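PDB 2DLB: yopT from Bacillus subtilis, which is an SPbeta prophage-derived protein of unknown function that assembles into a homodimer through intertwined beta strands. Local coordinates for the interface of chains A and B. Residues are numbered along the deposited sequence; one frame, centred on the assembly and turned at random. Chains: chain A/B, yopT.

Contact 1: the interface of chains A and B. Residues chain A 18, 26-27, 30, 64, 66-67; chain B 5-6.
B:Asn6 reaches from strand 3-19 of one subunit into a recess of the other formed by helix 23-35 and strand 52-69, where its amide is gripped at both ends; 74 Å² of its surface is hidden by the partner. Its ND2 donates to the hydroxyl OG of A:Ser26 over 2.9 Å, at 168° about the hydrogen, with the acceptor in the amide plane. Its carbonyl OD1 lies 2.7 Å from OG1 of A:Thr67, the donor tilted 33° out of the carbonyl plane. A second shell orients those hydroxyls. A:Ser26 OG donates in turn to OD1 of A:Asn18 at 2.6 Å, on a lone pair, and is therefore an acceptor for B:Asn6; the amide is restrained, which favours ND2 facing A:Ser26. A:Asn18 ND2 returns a bond to the backbone O of A:Ser26. Setting OG of A:Ser26 opposite its own backbone N (chi1 -176°) turns the hydroxyl towards both asparagines. A:Thr67 OG1 is also 2.6 Å from the carboxylate OE2 of A:Glu27, on the anti lone pair, so its one hydrogen, whose position is not seen, must be shared between the two acceptors or serve one at a time. At backbone level, A:Thr67 and B:Asn6 form an antiparallel beta bridge, continuing the sheet across the dimer. Apolar contact supplements these bonds: A:Thr67 runs alongside B:Asn6, pointing the same way, while A:Val30 passes it in the opposite direction, CG2 lying 3.9 Å from B:Asn6 CG.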
loop_
_atom_site.group_PDB
_atom_site.type_symbol
_atom_site.label_atom_id
_atom_site.label_comp_id
_atom_site.label_asym_id
_atom_site.label_seq_id
_atom_site.Cartn_x
_atom_site.Cartn_y
_atom_site.Cartn_z
ATOM N N ASN A 18 19.127 0.017 -4.186
ATOM C CA ASN A 18 20.000 -1.128 -3.875
ATOM C C ASN A 18 21.286 -0.994 -4.672
ATOM O O ASN A 18 21.473 0.005 -5.360
ATOM C CB ASN A 18 19.286 -2.448 -4.082
ATOM C CG ASN A 18 18.819 -2.696 -5.520
ATOM O OD1 ASN A 18 19.401 -2.159 -6.450
ATOM N ND2 ASN A 18 17.797 -3.500 -5.679
ATOM N N SER A 26 19.394 -5.502 -10.203
ATOM C CA SER A 26 18.642 -4.621 -9.304
ATOM C C SER A 26 17.168 -4.968 -9.282
ATOM O O SER A 26 16.530 -5.059 -8.217
ATOM C CB SER A 26 18.839 -3.166 -9.722
ATOM O OG SER A 26 18.179 -2.303 -8.796
ATOM N N GLU A 27 16.608 -5.187 -10.483
ATOM C CA GLU A 27 15.209 -5.585 -10.587
ATOM C C GLU A 27 14.908 -6.952 -9.991
ATOM O O GLU A 27 13.869 -7.148 -9.338
ATOM C CB GLU A 27 14.692 -5.489 -12.041
ATOM C CG GLU A 27 14.592 -4.070 -12.549
ATOM C CD GLU A 27 13.925 -3.877 -13.890
ATOM O OE1 GLU A 27 13.718 -4.881 -14.592
ATOM O OE2 GLU A 27 13.628 -2.710 -14.264
ATOM N N VAL A 30 14.643 -6.452 -6.165
ATOM C CA VAL A 30 13.401 -5.819 -5.777
ATOM C C VAL A 30 12.249 -6.769 -5.993
ATOM O O VAL A 30 11.310 -6.841 -5.173
ATOM C CB VAL A 30 13.167 -4.510 -6.604
ATOM C CG1 VAL A 30 11.735 -4.030 -6.560
ATOM C CG2 VAL A 30 14.203 -3.491 -6.110
ATOM N N ILE A 64 7.385 -3.114 -11.258
ATOM C CA ILE A 64 8.404 -2.105 -11.274
ATOM C C ILE A 64 8.063 -1.089 -12.378
ATOM O O ILE A 64 7.720 -1.509 -13.481
ATOM C CB ILE A 64 9.797 -2.735 -11.457
ATOM C CG1 ILE A 64 10.155 -3.702 -10.312
ATOM C CG2 ILE A 64 10.865 -1.652 -11.625
ATOM C CD1 ILE A 64 11.462 -4.435 -10.399
ATOM N N ASN A 66 10.216 2.070 -12.870
ATOM C CA ASN A 66 11.446 2.628 -13.293
ATOM C C ASN A 66 12.612 1.934 -12.542
ATOM O O ASN A 66 12.488 1.646 -11.338
ATOM C CB ASN A 66 11.625 4.105 -12.927
ATOM C CG ASN A 66 10.492 5.006 -13.256
ATOM O OD1 ASN A 66 10.002 5.840 -12.512
ATOM N ND2 ASN A 66 9.990 4.867 -14.455
ATOM N N THR A 67 13.728 1.788 -13.248
ATOM C CA THR A 67 15.002 1.415 -12.652
ATOM C C THR A 67 16.067 2.335 -13.202
ATOM O O THR A 67 16.217 2.457 -14.435
ATOM C CB THR A 67 15.369 -0.034 -12.973
ATOM O OG1 THR A 67 14.300 -0.874 -12.525
ATOM C CG2 THR A 67 16.660 -0.501 -12.288
ATOM N N LEU B 5 18.125 3.129 -8.220
ATOM C CA LEU B 5 16.835 3.462 -7.662
ATOM C C LEU B 5 15.764 2.720 -8.473
ATOM O O LEU B 5 15.766 2.723 -9.701
ATOM C CB LEU B 5 16.628 4.971 -7.711
ATOM C CG LEU B 5 15.304 5.537 -7.236
ATOM C CD1 LEU B 5 15.460 6.914 -6.619
ATOM C CD2 LEU B 5 14.312 5.642 -8.398
ATOM N N ASN B 6 14.819 2.141 -7.787
ATOM C CA ASN B 6 13.651 1.567 -8.395
ATOM C C ASN B 6 12.394 2.227 -7.841
ATOM O O ASN B 6 12.270 2.433 -6.654
ATOM C CB ASN B 6 13.567 0.055 -8.118
ATOM C CG ASN B 6 14.665 -0.740 -8.765
ATOM O OD1 ASN B 6 14.511 -1.283 -9.867
ATOM N ND2 ASN B 6 15.779 -0.839 -8.076
#

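Contact 2: the interface of chains A and B. Residues chain A 37, 40, 42; chain B 45-47, 53, 55.
A:Ser40 and A:Glu42 meet B:Leu46 where strands 42-46 of the two subunits pair antiparallel, and A:Leu37 packs beside them; these chain A residues hide 30, 45 and 73 Å² against the partner. The close-fitting part combines backbone pairing with apolar packing. B:Leu46 N donates to the backbone O of A:Glu42 at 3.1 Å. The backbone O of B:Leu46 accepts from A:Ser40 OG at 2.8 Å, with the hydroxyl 42° above the carbonyl plane. With OG lying beside its own carbonyl carbon (chi1 171°), the hydroxyl faces B:Leu46, and it also lies in plane at the edge of the B:Phe45 ring. A:Leu37 then divides its two methyls: CD1 meets CE2 of B:Phe55 at 3.6 Å, while CD2 approaches CB of B:Phe45 at 3.9 Å, the leucine crossing B:Phe45 at about a right angle. The polar margin is looser. B:Lys47 and B:Glu53 are poorly ordered and hide 9 and 7 Å² respectively, consistent with a mobile rim that is probably near solvent; their mutual salt bridge stays within chain B, and its exact geometry is uncertain. At the other end, the extended side chain of A:Glu42 crosses B:Leu46 at a slant, its carboxylate OE1 lying 3.6 Å from the methyl CD2.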
loop_
_atom_site.group_PDB
_atom_site.type_symbol
_atom_site.label_atom_id
_atom_site.label_comp_id
_atom_site.label_asym_id
_atom_site.label_seq_id
_atom_site.Cartn_x
_atom_site.Cartn_y
_atom_site.Cartn_z
ATOM N N LEU A 37 5.840 -10.201 -0.413
ATOM C CA LEU A 37 4.831 -9.410 0.260
ATOM C C LEU A 37 3.408 -9.785 -0.159
ATOM O O LEU A 37 2.473 -9.328 0.480
ATOM C CB LEU A 37 4.972 -7.916 -0.052
ATOM C CG LEU A 37 6.281 -7.257 0.378
ATOM C CD1 LEU A 37 6.371 -5.821 -0.128
ATOM C CD2 LEU A 37 6.429 -7.372 1.901
ATOM N N SER A 40 0.727 -10.757 2.382
ATOM C CA SER A 40 0.629 -10.004 3.622
ATOM C C SER A 40 -0.831 -9.711 3.954
ATOM O O SER A 40 -1.622 -9.319 3.104
ATOM C CB SER A 40 1.419 -8.711 3.490
ATOM O OG SER A 40 1.199 -7.847 4.563
ATOM N N GLU A 42 -1.820 -7.486 6.422
ATOM C CA GLU A 42 -1.998 -6.169 7.073
ATOM C C GLU A 42 -0.972 -5.204 6.559
ATOM O O GLU A 42 0.227 -5.525 6.472
ATOM C CB GLU A 42 -1.884 -6.320 8.599
ATOM C CG GLU A 42 -2.224 -5.049 9.413
ATOM C CD GLU A 42 -2.282 -5.346 10.892
ATOM O OE1 GLU A 42 -1.322 -5.872 11.452
ATOM O OE2 GLU A 42 -3.315 -5.112 11.519
ATOM N N PHE B 45 4.437 -3.509 5.639
ATOM C CA PHE B 45 3.701 -4.767 5.463
ATOM C C PHE B 45 4.116 -5.759 6.534
ATOM O O PHE B 45 5.317 -5.960 6.764
ATOM C CB PHE B 45 3.957 -5.366 4.089
ATOM C CG PHE B 45 3.458 -4.480 2.969
ATOM C CD1 PHE B 45 4.250 -3.480 2.407
ATOM C CD2 PHE B 45 2.186 -4.649 2.474
ATOM C CE1 PHE B 45 3.772 -2.657 1.393
ATOM C CE2 PHE B 45 1.667 -3.820 1.473
ATOM C CZ PHE B 45 2.494 -2.835 0.949
ATOM N N LEU B 46 3.127 -6.397 7.137
ATOM C CA LEU B 46 3.343 -7.468 8.115
ATOM C C LEU B 46 3.375 -8.807 7.388
ATOM O O LEU B 46 2.419 -9.205 6.710
ATOM C CB LEU B 46 2.228 -7.451 9.153
ATOM C CG LEU B 46 2.319 -8.579 10.186
ATOM C CD1 LEU B 46 3.561 -8.478 11.049
ATOM C CD2 LEU B 46 1.058 -8.529 11.055
ATOM N N LYS B 47 4.480 -9.516 7.553
ATOM C CA LYS B 47 4.651 -10.821 6.945
ATOM C C LYS B 47 4.186 -11.907 7.909
ATOM O O LYS B 47 4.148 -11.715 9.126
ATOM C CB LYS B 47 6.104 -10.977 6.480
ATOM C CG LYS B 47 6.439 -10.019 5.326
ATOM C CD LYS B 47 7.859 -10.022 4.848
ATOM C CE LYS B 47 8.445 -11.362 4.489
ATOM N NZ LYS B 47 9.877 -11.221 4.089
ATOM N N GLU B 53 8.194 -5.190 6.810
ATOM C CA GLU B 53 9.002 -4.512 5.805
ATOM C C GLU B 53 8.427 -3.144 5.558
ATOM O O GLU B 53 7.239 -3.003 5.333
ATOM C CB GLU B 53 8.980 -5.324 4.521
ATOM C CG GLU B 53 9.506 -6.707 4.913
ATOM C CD GLU B 53 9.866 -7.630 3.791
ATOM O OE1 GLU B 53 9.760 -7.258 2.614
ATOM O OE2 GLU B 53 10.273 -8.764 4.174
ATOM N N PHE B 55 8.721 0.670 3.554
ATOM C CA PHE B 55 9.045 1.285 2.297
ATOM C C PHE B 55 8.708 2.789 2.268
ATOM O O PHE B 55 7.695 3.198 2.801
ATOM C CB PHE B 55 8.313 0.628 1.147
ATOM C CG PHE B 55 8.592 -0.860 1.116
ATOM C CD1 PHE B 55 9.758 -1.321 0.523
ATOM C CD2 PHE B 55 7.755 -1.772 1.685
ATOM C CE1 PHE B 55 10.099 -2.653 0.514
ATOM C CE2 PHE B 55 8.064 -3.151 1.685
ATOM C CZ PHE B 55 9.227 -3.568 1.105
#

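The C-alpha centres of contact 1 and contact 2 lie about 18 Å apart, and no residue belongs to both. Strand 52-69 takes part in each, supplied by chain A in contact 1 and by chain B in contact 2, so the same long strand, taken from opposite chains, serves both portions of the interface. Contact 1 joins it to the strand 3-19 of the partner, whereas contact 2 adds pairing between the short strands 42-46. Two-fold symmetry repeats both with the chains exchanged. This distribution of cross-chain strand pairing supports an intertwined homodimer, in which the subunits complete one another's sheets.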